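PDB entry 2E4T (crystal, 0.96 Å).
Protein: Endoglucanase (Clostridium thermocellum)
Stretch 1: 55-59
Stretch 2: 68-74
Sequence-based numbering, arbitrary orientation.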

ATOM      1  N   ASN A  55     -13.743  -4.044  23.118  1.00  6.53           N
ATOM      2  CA  ASN A  55     -14.508  -5.322  23.094  1.00  6.90           C
ATOM      3  C   ASN A  55     -14.374  -6.075  21.798  1.00  6.25           C
ATOM      4  O   ASN A  55     -14.926  -7.178  21.686  1.00  7.30           O
ATOM      5  CB  ASN A  55     -15.955  -5.064  23.476  1.00  8.48           C
ATOM      6  CG  ASN A  55     -16.595  -4.092  22.546  1.00  8.59           C
ATOM      7  OD1 ASN A  55     -16.203  -3.940  21.376  1.00  8.24           O
ATOM      8  ND2 ASN A  55     -17.619  -3.398  23.050  1.00 11.97           N
ATOM      9  N   ASN A  56     -13.643  -5.542  20.803  1.00  5.75           N
ATOM     10  CA  ASN A  56     -13.357  -6.203  19.521  1.00  6.00           C
ATOM     11  C   ASN A  56     -14.539  -6.290  18.553  1.00  5.79           C
ATOM     12  O   ASN A  56     -14.358  -6.899  17.485  1.00  6.60           O
ATOM     13  CB  ASN A  56     -12.688  -7.560  19.697  1.00  6.17           C
ATOM     14  CG  ASN A  56     -11.415  -7.425  20.478  1.00  6.04           C
ATOM     15  OD1 ASN A  56     -10.425  -6.832  19.994  1.00  6.48           O
ATOM     16  ND2 ASN A  56     -11.410  -7.940  21.694  1.00  7.21           N
ATOM     17  N   PHE A  57     -15.676  -5.695  18.882  1.00  5.87           N
ATOM     18  CA  PHE A  57     -16.765  -5.673  17.925  1.00  5.88           C
ATOM     19  C   PHE A  57     -16.454  -4.684  16.807  1.00  5.86           C
ATOM     20  O   PHE A  57     -15.642  -3.754  16.956  1.00  6.07           O
ATOM     21  CB  PHE A  57     -18.084  -5.315  18.617  1.00  6.63           C
ATOM     22  CG  PHE A  57     -18.460  -6.307  19.696  1.00  7.06           C
ATOM     23  CD1 PHE A  57     -18.520  -7.659  19.435  1.00  8.93           C
ATOM     24  CD2 PHE A  57     -18.847  -5.870  20.970  1.00  8.09           C
ATOM     25  CE1 PHE A  57     -18.902  -8.563  20.411  1.00 10.88           C
ATOM     26  CE2 PHE A  57     -19.216  -6.751  21.967  1.00  9.03           C
ATOM     27  CZ  PHE A  57     -19.244  -8.100  21.678  1.00 11.36           C
ATOM     28  N   SER A  58     -17.145  -4.864  15.679  1.00  5.78           N
ATOM     29  CA  SER A  58     -16.978  -3.971  14.541  1.00  5.81           C
ATOM     30  C   SER A  58     -18.247  -4.084  13.683  1.00  5.59           C
ATOM     31  O   SER A  58     -19.097  -4.947  13.927  1.00  6.04           O
ATOM     32  CB  SER A  58     -15.741  -4.335  13.690  1.00  5.85           C
ATOM     33  OG  SER A  58     -15.863  -5.635  13.125  1.00  6.30           O
ATOM     34  N   ASN A  59     -18.337  -3.199  12.669  1.00  5.68           N
ATOM     35  CA  ASN A  59     -19.545  -3.107  11.867  1.00  5.62           C
ATOM     36  C   ASN A  59     -19.198  -3.234  10.387  1.00  5.76           C
ATOM     37  O   ASN A  59     -18.268  -2.612   9.865  1.00  6.21           O
ATOM     38  CB  ASN A  59     -20.266  -1.773  12.168  1.00  5.77           C
ATOM     39  CG  ASN A  59     -21.696  -1.775  11.629  1.00  5.73           C
ATOM     40  OD1 ASN A  59     -21.915  -1.568  10.421  1.00  6.13           O
ATOM     41  ND2 ASN A  59     -22.671  -2.074  12.493  1.00  6.03           N
ATOM     42  N   SER A  68     -23.247  -5.260  13.297  1.00  5.92           N
ATOM     43  CA  SER A  68     -22.200  -5.266  14.314  1.00  5.84           C
ATOM     44  C   SER A  68     -22.045  -6.691  14.821  1.00  5.97           C
ATOM     45  O   SER A  68     -23.040  -7.332  15.207  1.00  7.14           O
ATOM     46  CB  SER A  68     -22.573  -4.397  15.501  1.00  6.50           C
ATOM     47  OG  SER A  68     -22.306  -3.011  15.188  1.00  6.19           O
ATOM     48  N   ASP A  69     -20.801  -7.211  14.816  1.00  6.55           N
ATOM     49  CA  ASP A  69     -20.606  -8.617  15.124  1.00  6.66           C
ATOM     50  C   ASP A  69     -19.121  -8.876  15.431  1.00  6.73           C
ATOM     51  O   ASP A  69     -18.320  -7.938  15.626  1.00  6.96           O
ATOM     52  CB  ASP A  69     -21.077  -9.438  13.914  1.00  8.61           C
ATOM     53  CG  ASP A  69     -20.251  -9.090  12.651  1.00  8.96           C
ATOM     54  OD1 ASP A  69     -19.112  -8.695  12.791  1.00  9.39           O
ATOM     55  OD2 ASP A  69     -20.777  -9.139  11.504  1.00 12.97           O
ATOM     56  N   THR A  70     -18.797 -10.161  15.581  1.00  6.90           N
ATOM     57  CA  THR A  70     -17.456 -10.625  15.921  1.00  7.15           C
ATOM     58  C   THR A  70     -16.609 -10.966  14.667  1.00  7.05           C
ATOM     59  O   THR A  70     -15.581 -11.647  14.802  1.00  7.64           O
ATOM     60  CB  THR A  70     -17.535 -11.878  16.808  1.00  8.11           C
ATOM     61  OG1 THR A  70     -18.398 -12.849  16.164  1.00  9.29           O
ATOM     62  CG2 THR A  70     -18.138 -11.551  18.163  1.00  9.65           C
ATOM     63  N   TYR A  71     -16.964 -10.426  13.500  1.00  7.11           N
ATOM     64  CA  TYR A  71     -16.247 -10.792  12.276  1.00  7.11           C
ATOM     65  C   TYR A  71     -14.746 -10.653  12.393  1.00  6.76           C
ATOM     66  O   TYR A  71     -13.997 -11.523  11.906  1.00  7.60           O
ATOM     67  CB  TYR A  71     -16.753  -9.934  11.100  1.00  8.59           C
ATOM     68  CG  TYR A  71     -15.938 -10.143   9.824  1.00  9.28           C
ATOM     69  CD1 TYR A  71     -16.183 -11.239   9.005  1.00 13.18           C
ATOM     70  CD2 TYR A  71     -14.896  -9.301   9.472  1.00  9.34           C
ATOM     71  CE1 TYR A  71     -15.397 -11.459   7.856  1.00 14.17           C
ATOM     72  CE2 TYR A  71     -14.130  -9.482   8.313  1.00 10.59           C
ATOM     73  CZ  TYR A  71     -14.407 -10.533   7.502  1.00 12.42           C
ATOM     74  OH  TYR A  71     -13.670 -10.749   6.354  1.00 15.27           O
ATOM     75  N   LEU A  72     -14.228  -9.545  12.962  1.00  6.45           N
ATOM     76  CA  LEU A  72     -12.775  -9.367  12.938  1.00  6.25           C
ATOM     77  C   LEU A  72     -12.077 -10.373  13.865  1.00  6.67           C
ATOM     78  O   LEU A  72     -10.920 -10.737  13.603  1.00  7.59           O
ATOM     79  CB  LEU A  72     -12.356  -7.939  13.257  1.00  6.81           C
ATOM     80  CG  LEU A  72     -12.651  -6.934  12.170  1.00  6.88           C
ATOM     81  CD1 LEU A  72     -12.323  -5.535  12.649  1.00  7.18           C
ATOM     82  CD2 LEU A  72     -11.856  -7.264  10.871  1.00  8.11           C
ATOM     83  N   LEU A  73     -12.725 -10.777  14.964  1.00  6.88           N
ATOM     84  CA  LEU A  73     -12.198 -11.823  15.817  1.00  6.83           C
ATOM     85  C   LEU A  73     -12.062 -13.144  15.050  1.00  7.31           C
ATOM     86  O   LEU A  73     -11.059 -13.856  15.105  1.00  8.32           O
ATOM     87  CB  LEU A  73     -13.092 -12.023  17.048  1.00  7.23           C
ATOM     88  CG  LEU A  73     -13.035 -10.883  18.053  1.00  7.42           C
ATOM     89  CD1 LEU A  73     -14.309 -10.898  18.939  1.00  8.04           C
ATOM     90  CD2 LEU A  73     -11.767 -10.962  18.874  1.00  7.11           C
ATOM     91  N   GLU A  74     -13.134 -13.497  14.324  1.00  7.56           N
ATOM     92  CA  GLU A  74     -13.175 -14.736  13.578  1.00  8.05           C
ATOM     93  C   GLU A  74     -12.207 -14.702  12.397  1.00  7.86           C
ATOM     94  O   GLU A  74     -11.352 -15.600  12.253  1.00  8.86           O
ATOM     95  CB  GLU A  74     -14.613 -14.976  13.099  1.00  9.08           C
ATOM     96  CG  GLU A  74     -15.540 -15.213  14.219  1.00 11.28           C
ATOM     97  CD  GLU A  74     -16.964 -15.200  13.683  1.00 13.48           C
ATOM     98  OE1 GLU A  74     -17.278 -15.978  12.745  1.00 16.53           O
ATOM     99  OE2 GLU A  74     -17.815 -14.422  14.155  1.00 14.70           O
TER
HETATM  100  O   HOH W   1     -15.539  -7.720  15.024  1.00  6.80           O

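What joins the two backbones? Ser 58 and Asp 69 form an antiparallel hydrogen-bonded pair: Asp 69 N donates to Ser 58 O at 3.0 Å, and Ser 58 N reaches Asp 69 O over a longer 3.3 Å. Each carbonyl also receives a CA-H contact, Ser 68 CA lying 3.1 Å from Ser 58 O and Phe 57 CA 3.6 Å from Asp 69 O. The next pair, Asn 59 with Ser 68, has no backbone hydrogen bonds, and its CA atoms approach to 4.2 Å.

How is that second pair secured? Both side chains lie on the same face of the sheet, and the t rotamer of Asn 59 brings its amide to the neighbouring hydroxyl, with Asn 59 ND2 donating to Ser 68 OG at 2.9 Å. The short serine side chain suits this close spacing, placing an acceptor beside the strand.

What fills the gap where the strands give way to the helix? Water 1 donates to Asn 56 O and Asp 69 O, both at 2.9 Å, and accepts from Ser 58 OG at 2.8 Å and Leu 72 N at 3.0 Å. It thus links the loop, the strand pair and the first turn of the helix, satisfying polar groups that do not meet directly. Asp 69 helps to shape this turn within its own stretch, since its OD1 accepts from Tyr 71 N at 2.8 Å.

Where do the nonpolar groups meet? Leucines on the helix supply methyls: Leu 73 CD2 packs 3.6 Å from Asn 56 CB, and Leu 72 CD1 lies 3.8 Å from Ser 58 CB. The Phe 57 ring presents its edge to Thr 70, with CE1 3.8 Å from the CG2 methyl. Altogether, the contact buries 439 Å², counting both sides.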